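Local coordinates for protein Bd0816 (Bdellovibrio bacteriovorus HD100, PDB 5CER) that probably acts as a serine-type D-Ala-D-Ala carboxypeptidase of the peptidase S13 family, a penicillin-binding-protein-like hydrolase of cell-wall peptides, at residues S370-I373 with N374-G378; E267-C270 with E271-I274; K156-E159 with R160-A164; F79-N82 with L83-L87. The protein carries 2 engineered substitutions. All coordinates share one frame; numbering follows the deposited sequence.

Contact 1 (S370-I373 with N374-G378); sequences SQLI and NKRSG
R376 folds back beside L372 at the C-terminal end of helix 356-375, where a Schellman motif stops the helix. The two side chains lie side by side and point the same way. The arginine runs extended from CG to NE, and its CG stands anti to the carbonyl carbon (chi1 -75°), which starts the chain back along the helix. R376 NH1 then donates to L372 O at 2.9 Å, the oxygen lying in the guanidinium plane at its edge, while R376 NH1 also comes within 3.8 Å of L372 CD2. A long cationic side chain suits this place, since a C-terminal turn has carbonyls to spare and its dipole would probably favour positive charge. F341 adds a cation-pi partner to the same arginine.

On another side of the helix, Q371 crosses N374 at about a right angle, their amide planes 77° apart, with Q371 OE1 3.8 Å from N374 ND2. Both amides face outward to the other protein chain of the assembly: Q371 NE2 and N374 ND2 each donate to its backbone. Bent at chi2, K375 passes its aliphatic part by Q371, with Q371 NE2 lying 3.9 Å from K375 CG. I373, by contrast, packs on I334 of strand 327-336.

S377, the C-prime residue, reverses the chain with its positive phi (68°), and at G378 a side chain would jam against the preceding carbonyl. The Schellman bonds run from G378 N to I373 O and from S377 N to N374 O. R376 N and G378 N reach I373 O from opposite faces of its plane, each at 3.0 Å.

Contact 2 (E267-C270 with E271-I274); sequences EATC and ETMI
At T269 the extended backbone of strand 267-268 turns into helix 270-286, with T269 in the N-cap position and the first helical bond, from M273 N to T269 O, still weak at 3.3 Å. The next, I274 N to C270 O, is 3.2 Å long and straighter, at 158°.

The side chains of T269 and T272 cross at about a right angle; T269 OG1 and T272 OG1 are hydrogen-bonded at 2.7 Å, and either could be the donor. T269 reaches this partner because its OG1 sits between the backbone N and the carbonyl carbon (chi1 71°). Threonine suits the cap, since its short hydroxyl branch can turn back over the first turn to T272 OG1. A268 has only a methyl to offer, and its CB rests 4.1 Å from T272 CB, with I247 of the neighbouring strand packing on both. C270 and I274 turn to strand 3-11, so the helix start is laid against the large antiparallel sheet of this beta-lactamase-clan fold.

E271 is partly exposed, its chain extended beyond CG, and a water links it to the cap. The water donates to E271 OE1 at 2.8 Å and is also 3.2 Å from T269 OG1.

Contact 3 (K156-E159 with R160-A164); sequences KLRE and RATKA
L157 and R160, one helical turn apart on helix 151-163, send their side chains toward the same neighbour, helix 81-93. The leucine CG is anti to the backbone N (chi1 177°), which sets CG beside the carbonyl carbon and lets L157 CD1 come forward to R160 NH1, 4.0 Å away. That approach is oblique to the guanidinium. R160 starts differently, with CG anti to the carbonyl carbon, and its chain bends at chi3 (80°); the bend swings the guanidinium round beside the leucine. Leucine fits the buried place because it is wholly apolar, whereas the long chain of R160, at a partly exposed position, carries its charged end past L157, and the side chain touches N82 and L390.

A second pairing lies on another side of the helix. T162 places OG1 beside its backbone N (chi1 -62°), and T162 OG1 donates back to R158 O at 3.0 Å. The same carbonyl takes T162 N at 2.8 Å, and the two donors come from opposite faces of its plane. Threonine therefore satisfies its hydroxyl within the helix although it stands at an exposed position. R158 extends outward, and its NE donates to M168 O in the following loop. A161, small and apolar, is buried against M168.

E159 and K163 belong to the exposed surface, where their polar ends are suited to water, and are joined by the backbone bond from K163 N to E159 O, 3.0 Å. The whole forms the last turns of an amphipathic alpha-helix that ends at K163, A164 being the first residue to leave helical geometry, with a threonine hydroxyl bonded to the carbonyl four residues back.

Contact 4 (F79-N82 with L83-L87); sequences FGRN and LSYFL
F79 and L83 form the tight part of this contact at the start of helix 81-93, within a beta-alpha-beta unit. They cross at about a right angle: L83 CD1 sits over one face of the F79 ring, 3.5 Å from its centroid, a CH-pi contact offset toward the rim. S84 OG lies at the ring's edge, in its plane, 3.7 Å from F79 CE1. L198 closes on both apolar side chains, and their bulk suits a buried core.

G80 is the N-cap, and G80 O receives S84 N nearly along the C=O axis and S84 OG, at 2.7 Å, from above the carbonyl plane. The serine hydroxyl is thus satisfied without leaving the core. A water accepts from G80 N and L83 N, serving the opening turn.

The more polar, partly exposed side belongs to R81 and N82. Its packed part is R81 CG, anti to the amide nitrogen (chi1 -179°) and laid over a face of the Y85 ring, 3.7 Å from the centroid. The arginine bends at chi3, and R81 NH1 donates to Y85 OH at 3.1 Å. E115 takes N82 ND2. The charge of R81 is met by the carboxylate of E116, in a salt bridge with NE, and by Y85 OH, while its aliphatic part lies on the tyrosine ring.

Each contact joins consecutive residues, so all four close only local turns, and none nests in or crosses another. From the N terminus, contact 4 opens helix 81-93 between strands 67-72 and 98-104. Contact 3 follows in helix 151-163 and meets contact 4 directly: L157 CD2 lies 3.4 Å from N82 O and 3.7 Å from Y85 CB, pairing the two helices. Contact 2 comes next, carrying strand 267-268 into helix 270-286, on the opposite side of the chain's centre from both. Contact 1 ends helix 356-375, its centre about 23 Å from that of contact 2; both adjoin the large antiparallel sheet, through strand 3-11, without touching each other.

Contact 1 (S370-I373 with N374-G378)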
loop_
_atom_site.group_PDB
_atom_site.type_symbol
_atom_site.label_atom_id
_atom_site.label_comp_id
_atom_site.label_asym_id
_atom_site.label_seq_id
_atom_site.Cartn_x
_atom_site.Cartn_y
_atom_site.Cartn_z
ATOM N N SER A 370 -17.516 -9.271 -1.067
ATOM C CA SER A 370 -18.002 -10.588 -1.478
ATOM C C SER A 370 -19.531 -10.629 -1.665
ATOM O O SER A 370 -20.019 -11.233 -2.613
ATOM C CB SER A 370 -17.548 -11.666 -0.512
ATOM O OG SER A 370 -16.131 -11.692 -0.442
ATOM N N GLN A 371 -20.254 -10.014 -0.737
ATOM C CA GLN A 371 -21.696 -9.954 -0.805
ATOM C C GLN A 371 -22.162 -9.214 -2.053
ATOM O O GLN A 371 -23.045 -9.720 -2.796
ATOM C CB GLN A 371 -22.243 -9.310 0.458
ATOM C CG GLN A 371 -23.763 -9.472 0.637
ATOM C CD GLN A 371 -24.263 -10.936 0.534
ATOM O OE1 GLN A 371 -23.697 -11.852 1.140
ATOM N NE2 GLN A 371 -25.344 -11.140 -0.226
ATOM N N LEU A 372 -21.539 -8.065 -2.332
ATOM C CA LEU A 372 -21.867 -7.311 -3.540
ATOM C C LEU A 372 -21.602 -8.151 -4.774
ATOM O O LEU A 372 -22.422 -8.184 -5.702
ATOM C CB LEU A 372 -21.000 -6.070 -3.647
ATOM C CG LEU A 372 -21.188 -4.904 -2.688
ATOM C CD1 LEU A 372 -20.239 -3.759 -2.957
ATOM C CD2 LEU A 372 -22.631 -4.372 -2.691
ATOM N N ILE A 373 -20.487 -8.875 -4.781
ATOM C CA ILE A 373 -20.204 -9.806 -5.892
ATOM C C ILE A 373 -21.292 -10.911 -6.022
ATOM O O ILE A 373 -21.782 -11.153 -7.127
ATOM C CB ILE A 373 -18.773 -10.377 -5.806
ATOM C CG1 ILE A 373 -17.782 -9.231 -6.091
ATOM C CG2 ILE A 373 -18.564 -11.514 -6.785
ATOM C CD1 ILE A 373 -16.334 -9.578 -5.743
ATOM N N ASN A 374 -21.651 -11.551 -4.916
ATOM C CA ASN A 374 -22.689 -12.550 -4.904
ATOM C C ASN A 374 -23.967 -12.088 -5.566
ATOM O O ASN A 374 -24.521 -12.816 -6.392
ATOM C CB ASN A 374 -23.006 -12.982 -3.475
ATOM C CG ASN A 374 -21.876 -13.773 -2.821
ATOM O OD1 ASN A 374 -21.069 -14.429 -3.504
ATOM N ND2 ASN A 374 -21.887 -13.817 -1.495
ATOM N N LYS A 375 -24.422 -10.899 -5.186
ATOM C CA LYS A 375 -25.646 -10.310 -5.700
ATOM C C LYS A 375 -25.564 -9.878 -7.157
ATOM O O LYS A 375 -26.581 -9.640 -7.783
ATOM C CB LYS A 375 -26.017 -9.074 -4.875
ATOM C CG LYS A 375 -26.457 -9.356 -3.464
ATOM C CD LYS A 375 -27.792 -10.106 -3.446
ATOM C CE LYS A 375 -28.531 -9.949 -2.131
ATOM N NZ LYS A 375 -29.977 -10.264 -2.327
ATOM N N ARG A 376 -24.364 -9.779 -7.688
ATOM C CA ARG A 376 -24.171 -9.548 -9.118
ATOM C C ARG A 376 -23.714 -10.815 -9.901
ATOM O O ARG A 376 -23.002 -10.745 -10.923
ATOM C CB ARG A 376 -23.229 -8.354 -9.267
ATOM C CG ARG A 376 -23.963 -7.075 -8.956
ATOM C CD ARG A 376 -23.070 -6.014 -8.411
ATOM N NE ARG A 376 -23.919 -4.939 -7.884
ATOM C CZ ARG A 376 -24.458 -4.907 -6.655
ATOM N NH1 ARG A 376 -24.244 -5.882 -5.770
ATOM N NH2 ARG A 376 -25.229 -3.882 -6.293
ATOM N N SER A 377 -24.176 -11.975 -9.417
ATOM C CA SER A 377 -23.992 -13.269 -10.089
ATOM C C SER A 377 -22.555 -13.778 -10.137
ATOM O O SER A 377 -22.200 -14.600 -10.968
ATOM C CB SER A 377 -24.650 -13.271 -11.483
ATOM O OG SER A 377 -26.070 -13.245 -11.374
ATOM N N GLY A 378 -21.747 -13.348 -9.174
ATOM C CA GLY A 378 -20.428 -13.911 -8.973
ATOM C C GLY A 378 -19.340 -13.184 -9.729
ATOM O O GLY A 378 -19.605 -12.296 -10.522
#

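Contact 2 (E267-C270 with E271-I274)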
loop_
_atom_site.group_PDB
_atom_site.type_symbol
_atom_site.label_atom_id
_atom_site.label_comp_id
_atom_site.label_asym_id
_atom_site.label_seq_id
_atom_site.Cartn_x
_atom_site.Cartn_y
_atom_site.Cartn_z
ATOM N N GLU A 267 -11.256 14.511 3.963
ATOM C CA GLU A 267 -12.653 14.023 4.009
ATOM C C GLU A 267 -13.354 14.256 2.686
ATOM O O GLU A 267 -13.134 15.280 2.021
ATOM C CB GLU A 267 -13.450 14.811 5.002
ATOM C CG GLU A 267 -13.104 14.578 6.449
ATOM C CD GLU A 267 -14.023 15.358 7.383
ATOM O OE1 GLU A 267 -14.589 16.425 6.993
ATOM O OE2 GLU A 267 -14.172 14.877 8.518
ATOM N N ALA A 268 -14.175 13.306 2.291
ATOM C CA ALA A 268 -15.094 13.558 1.205
ATOM C C ALA A 268 -16.337 12.690 1.379
ATOM O O ALA A 268 -16.342 11.766 2.185
ATOM C CB ALA A 268 -14.434 13.312 -0.147
ATOM N N THR A 269 -17.366 12.991 0.607
ATOM C CA THR A 269 -18.572 12.163 0.583
ATOM C C THR A 269 -18.381 10.953 -0.302
ATOM O O THR A 269 -17.509 10.925 -1.178
ATOM C CB THR A 269 -19.754 12.900 -0.012
ATOM O OG1 THR A 269 -19.552 13.062 -1.421
ATOM C CG2 THR A 269 -19.934 14.247 0.676
ATOM N N CYS A 270 -19.167 9.938 -0.027
ATOM C CA CYS A 270 -19.036 8.683 -0.712
ATOM C C CYS A 270 -19.358 8.866 -2.197
ATOM O O CYS A 270 -18.773 8.220 -3.053
ATOM C CB CYS A 270 -19.940 7.637 -0.039
ATOM S SG CYS A 270 -19.451 5.930 -0.320
ATOM N N GLU A 271 -20.334 9.724 -2.475
ATOM C CA GLU A 271 -20.669 10.160 -3.830
ATOM C C GLU A 271 -19.440 10.686 -4.568
ATOM O O GLU A 271 -19.226 10.397 -5.741
ATOM C CB GLU A 271 -21.765 11.252 -3.775
ATOM C CG GLU A 271 -21.984 12.010 -5.072
ATOM C CD GLU A 271 -23.204 12.882 -5.062
ATOM O OE1 GLU A 271 -23.523 13.426 -3.981
ATOM O OE2 GLU A 271 -23.923 12.970 -6.110
ATOM N N THR A 272 -18.677 11.513 -3.881
ATOM C CA THR A 272 -17.488 12.132 -4.473
ATOM C C THR A 272 -16.455 11.065 -4.929
ATOM O O THR A 272 -15.806 11.226 -5.967
ATOM C CB THR A 272 -16.818 13.129 -3.485
ATOM O OG1 THR A 272 -17.742 14.145 -3.104
ATOM C CG2 THR A 272 -15.603 13.785 -4.123
ATOM N N MET A 273 -16.336 9.989 -4.160
ATOM C CA MET A 273 -15.425 8.876 -4.495
ATOM C C MET A 273 -15.893 8.109 -5.710
ATOM O O MET A 273 -15.070 7.735 -6.528
ATOM C CB MET A 273 -15.261 7.899 -3.330
ATOM C CG MET A 273 -14.544 8.494 -2.145
ATOM S SD MET A 273 -12.856 9.074 -2.473
ATOM C CE MET A 273 -12.150 7.728 -3.469
ATOM N N ILE A 274 -17.205 7.930 -5.856
ATOM C CA ILE A 274 -17.792 7.332 -7.068
ATOM C C ILE A 274 -17.526 8.235 -8.294
ATOM O O ILE A 274 -17.150 7.723 -9.351
ATOM C CB ILE A 274 -19.302 7.077 -6.936
ATOM C CG1 ILE A 274 -19.581 6.077 -5.814
ATOM C CG2 ILE A 274 -19.880 6.535 -8.234
ATOM C CD1 ILE A 274 -18.850 4.747 -5.933
HETATM O O HOH W 1 -21.918 15.067 -2.294
#

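Contact 3 (K156-E159 with R160-A164)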
loop_
_atom_site.group_PDB
_atom_site.type_symbol
_atom_site.label_atom_id
_atom_site.label_comp_id
_atom_site.label_asym_id
_atom_site.label_seq_id
_atom_site.Cartn_x
_atom_site.Cartn_y
_atom_site.Cartn_z
ATOM N N LYS A 156 19.111 -6.887 -5.902
ATOM C CA LYS A 156 17.670 -7.093 -5.960
ATOM C C LYS A 156 17.021 -6.165 -6.990
ATOM O O LYS A 156 16.228 -6.618 -7.839
ATOM C CB LYS A 156 17.003 -6.868 -4.609
ATOM C CG LYS A 156 17.181 -7.999 -3.612
ATOM C CD LYS A 156 16.216 -7.859 -2.421
ATOM C CE LYS A 156 16.753 -8.534 -1.152
ATOM N NZ LYS A 156 17.776 -7.671 -0.446
ATOM N N LEU A 157 17.397 -4.890 -6.963
ATOM C CA LEU A 157 16.872 -3.945 -7.937
ATOM C C LEU A 157 17.198 -4.390 -9.357
ATOM O O LEU A 157 16.330 -4.403 -10.219
ATOM C CB LEU A 157 17.386 -2.517 -7.681
ATOM C CG LEU A 157 16.931 -1.487 -8.731
ATOM C CD1 LEU A 157 15.418 -1.349 -8.683
ATOM C CD2 LEU A 157 17.632 -0.140 -8.532
ATOM N N ARG A 158 18.451 -4.739 -9.595
ATOM C CA ARG A 158 18.893 -5.167 -10.917
ATOM C C ARG A 158 18.172 -6.438 -11.433
ATOM O O ARG A 158 17.918 -6.523 -12.623
ATOM C CB ARG A 158 20.405 -5.367 -10.905
ATOM C CG ARG A 158 21.009 -5.779 -12.241
ATOM C CD ARG A 158 22.522 -5.600 -12.214
ATOM N NE ARG A 158 23.201 -6.211 -13.371
ATOM C CZ ARG A 158 23.698 -7.447 -13.403
ATOM N NH1 ARG A 158 23.576 -8.281 -12.370
ATOM N NH2 ARG A 158 24.270 -7.872 -14.506
ATOM N N GLU A 159 17.880 -7.380 -10.533
ATOM C CA GLU A 159 17.111 -8.622 -10.808
ATOM C C GLU A 159 15.713 -8.237 -11.381
ATOM O O GLU A 159 15.304 -8.681 -12.456
ATOM C CB GLU A 159 17.122 -9.591 -9.493
ATOM C CG GLU A 159 18.510 -10.329 -9.165
ATOM C CD GLU A 159 18.619 -11.856 -9.516
ATOM O OE1 GLU A 159 17.739 -12.448 -10.165
ATOM O OE2 GLU A 159 19.625 -12.508 -9.141
ATOM N N ARG A 160 15.061 -7.291 -10.718
ATOM C CA ARG A 160 13.813 -6.672 -11.211
ATOM C C ARG A 160 13.943 -5.917 -12.543
ATOM O O ARG A 160 13.147 -6.110 -13.455
ATOM C CB ARG A 160 13.250 -5.707 -10.163
ATOM C CG ARG A 160 12.468 -6.378 -9.061
ATOM C CD ARG A 160 12.332 -5.491 -7.834
ATOM N NE ARG A 160 11.264 -4.516 -8.067
ATOM C CZ ARG A 160 11.210 -3.272 -7.588
ATOM N NH1 ARG A 160 12.161 -2.778 -6.784
ATOM N NH2 ARG A 160 10.168 -2.513 -7.923
ATOM N N ALA A 161 14.958 -5.075 -12.656
ATOM C CA ALA A 161 15.250 -4.386 -13.924
ATOM C C ALA A 161 15.400 -5.356 -15.077
ATOM O O ALA A 161 14.888 -5.112 -16.194
ATOM C CB ALA A 161 16.484 -3.508 -13.786
ATOM N N THR A 162 16.140 -6.433 -14.822
ATOM C CA THR A 162 16.341 -7.501 -15.803
ATOM C C THR A 162 15.043 -8.177 -16.190
ATOM O O THR A 162 14.817 -8.432 -17.379
ATOM C CB THR A 162 17.399 -8.516 -15.315
ATOM O OG1 THR A 162 18.652 -7.837 -15.161
ATOM C CG2 THR A 162 17.608 -9.669 -16.316
ATOM N N LYS A 163 14.167 -8.462 -15.235
ATOM C CA LYS A 163 12.831 -8.938 -15.620
ATOM C C LYS A 163 12.106 -7.918 -16.473
ATOM O O LYS A 163 11.405 -8.295 -17.406
ATOM C CB LYS A 163 11.940 -9.271 -14.461
ATOM C CG LYS A 163 10.780 -10.179 -14.820
ATOM C CD LYS A 163 9.716 -10.267 -13.725
ATOM C CE LYS A 163 8.617 -11.190 -14.090
ATOM N NZ LYS A 163 8.823 -12.463 -13.367
ATOM N N ALA A 164 12.245 -6.645 -16.127
ATOM C CA ALA A 164 11.647 -5.560 -16.920
ATOM C C ALA A 164 12.408 -5.203 -18.232
ATOM O O ALA A 164 12.078 -4.202 -18.879
ATOM C CB ALA A 164 11.511 -4.332 -16.062
#

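Contact 4 (F79-N82 with L83-L87)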
loop_
_atom_site.group_PDB
_atom_site.type_symbol
_atom_site.label_atom_id
_atom_site.label_comp_id
_atom_site.label_asym_id
_atom_site.label_seq_id
_atom_site.Cartn_x
_atom_site.Cartn_y
_atom_site.Cartn_z
ATOM N N PHE A 79 12.158 9.886 -6.839
ATOM C CA PHE A 79 13.623 9.927 -6.914
ATOM C C PHE A 79 14.193 9.595 -5.531
ATOM O O PHE A 79 14.120 10.399 -4.601
ATOM C CB PHE A 79 14.119 11.282 -7.424
ATOM C CG PHE A 79 15.366 11.183 -8.250
ATOM C CD1 PHE A 79 16.505 10.602 -7.730
ATOM C CD2 PHE A 79 15.418 11.717 -9.556
ATOM C CE1 PHE A 79 17.674 10.520 -8.485
ATOM C CE2 PHE A 79 16.583 11.643 -10.318
ATOM C CZ PHE A 79 17.714 11.048 -9.776
ATOM N N GLY A 80 14.725 8.390 -5.408
ATOM C CA GLY A 80 15.387 7.938 -4.177
ATOM C C GLY A 80 16.477 6.915 -4.472
ATOM O O GLY A 80 17.152 7.019 -5.503
ATOM N N ARG A 81 16.573 5.886 -3.639
ATOM C CA ARG A 81 17.530 4.813 -3.817
ATOM C C ARG A 81 17.514 4.245 -5.232
ATOM O O ARG A 81 18.559 4.192 -5.870
ATOM C CB ARG A 81 17.269 3.679 -2.829
ATOM C CG ARG A 81 18.263 2.499 -2.917
ATOM C CD ARG A 81 17.752 1.239 -2.197
ATOM N NE ARG A 81 17.501 1.497 -0.785
ATOM C CZ ARG A 81 18.321 1.295 0.243
ATOM N NH1 ARG A 81 19.556 0.845 0.092
ATOM N NH2 ARG A 81 17.868 1.593 1.465
ATOM N N ASN A 82 16.354 3.770 -5.701
ATOM C CA ASN A 82 16.332 2.937 -6.903
ATOM C C ASN A 82 16.713 3.724 -8.131
ATOM O O ASN A 82 17.479 3.242 -8.972
ATOM C CB ASN A 82 14.991 2.232 -7.091
ATOM C CG ASN A 82 14.767 1.146 -6.059
ATOM O OD1 ASN A 82 15.724 0.582 -5.491
ATOM N ND2 ASN A 82 13.501 0.852 -5.779
ATOM N N LEU A 83 16.146 4.899 -8.250
ATOM C CA LEU A 83 16.439 5.751 -9.376
ATOM C C LEU A 83 17.886 6.259 -9.284
ATOM O O LEU A 83 18.565 6.426 -10.317
ATOM C CB LEU A 83 15.437 6.902 -9.458
ATOM C CG LEU A 83 14.791 7.366 -10.766
ATOM C CD1 LEU A 83 14.691 8.881 -11.029
ATOM C CD2 LEU A 83 15.581 6.712 -11.856
ATOM N N SER A 84 18.377 6.463 -8.058
ATOM C CA SER A 84 19.799 6.776 -7.851
ATOM C C SER A 84 20.714 5.639 -8.350
ATOM O O SER A 84 21.721 5.925 -9.006
ATOM C CB SER A 84 20.078 7.148 -6.390
ATOM O OG SER A 84 19.424 8.373 -6.026
ATOM N N TYR A 85 20.389 4.377 -8.012
ATOM C CA TYR A 85 21.188 3.245 -8.429
ATOM C C TYR A 85 21.232 3.182 -9.942
ATOM O O TYR A 85 22.281 2.935 -10.534
ATOM C CB TYR A 85 20.656 1.932 -7.882
ATOM C CG TYR A 85 20.860 1.644 -6.399
ATOM C CD1 TYR A 85 21.692 2.444 -5.575
ATOM C CD2 TYR A 85 20.253 0.540 -5.823
ATOM C CE1 TYR A 85 21.865 2.170 -4.221
ATOM C CE2 TYR A 85 20.439 0.248 -4.471
ATOM C CZ TYR A 85 21.254 1.049 -3.683
ATOM O OH TYR A 85 21.406 0.764 -2.363
ATOM N N PHE A 86 20.086 3.378 -10.562
ATOM C CA PHE A 86 19.995 3.385 -12.025
ATOM C C PHE A 86 20.856 4.511 -12.639
ATOM O O PHE A 86 21.545 4.284 -13.645
ATOM C CB PHE A 86 18.506 3.489 -12.483
ATOM C CG PHE A 86 18.327 3.553 -13.970
ATOM C CD1 PHE A 86 18.503 2.422 -14.743
ATOM C CD2 PHE A 86 18.058 4.761 -14.603
ATOM C CE1 PHE A 86 18.336 2.462 -16.131
ATOM C CE2 PHE A 86 17.895 4.816 -15.982
ATOM C CZ PHE A 86 18.041 3.675 -16.747
ATOM N N LEU A 87 20.802 5.701 -12.030
ATOM C CA LEU A 87 21.565 6.856 -12.502
ATOM C C LEU A 87 23.064 6.578 -12.400
ATOM O O LEU A 87 23.845 6.971 -13.285
ATOM C CB LEU A 87 21.220 8.123 -11.701
ATOM C CG LEU A 87 22.083 9.359 -11.964
ATOM C CD1 LEU A 87 21.972 9.798 -13.419
ATOM C CD2 LEU A 87 21.749 10.499 -11.037
HETATM O O HOH W 2 14.041 5.934 -6.469
#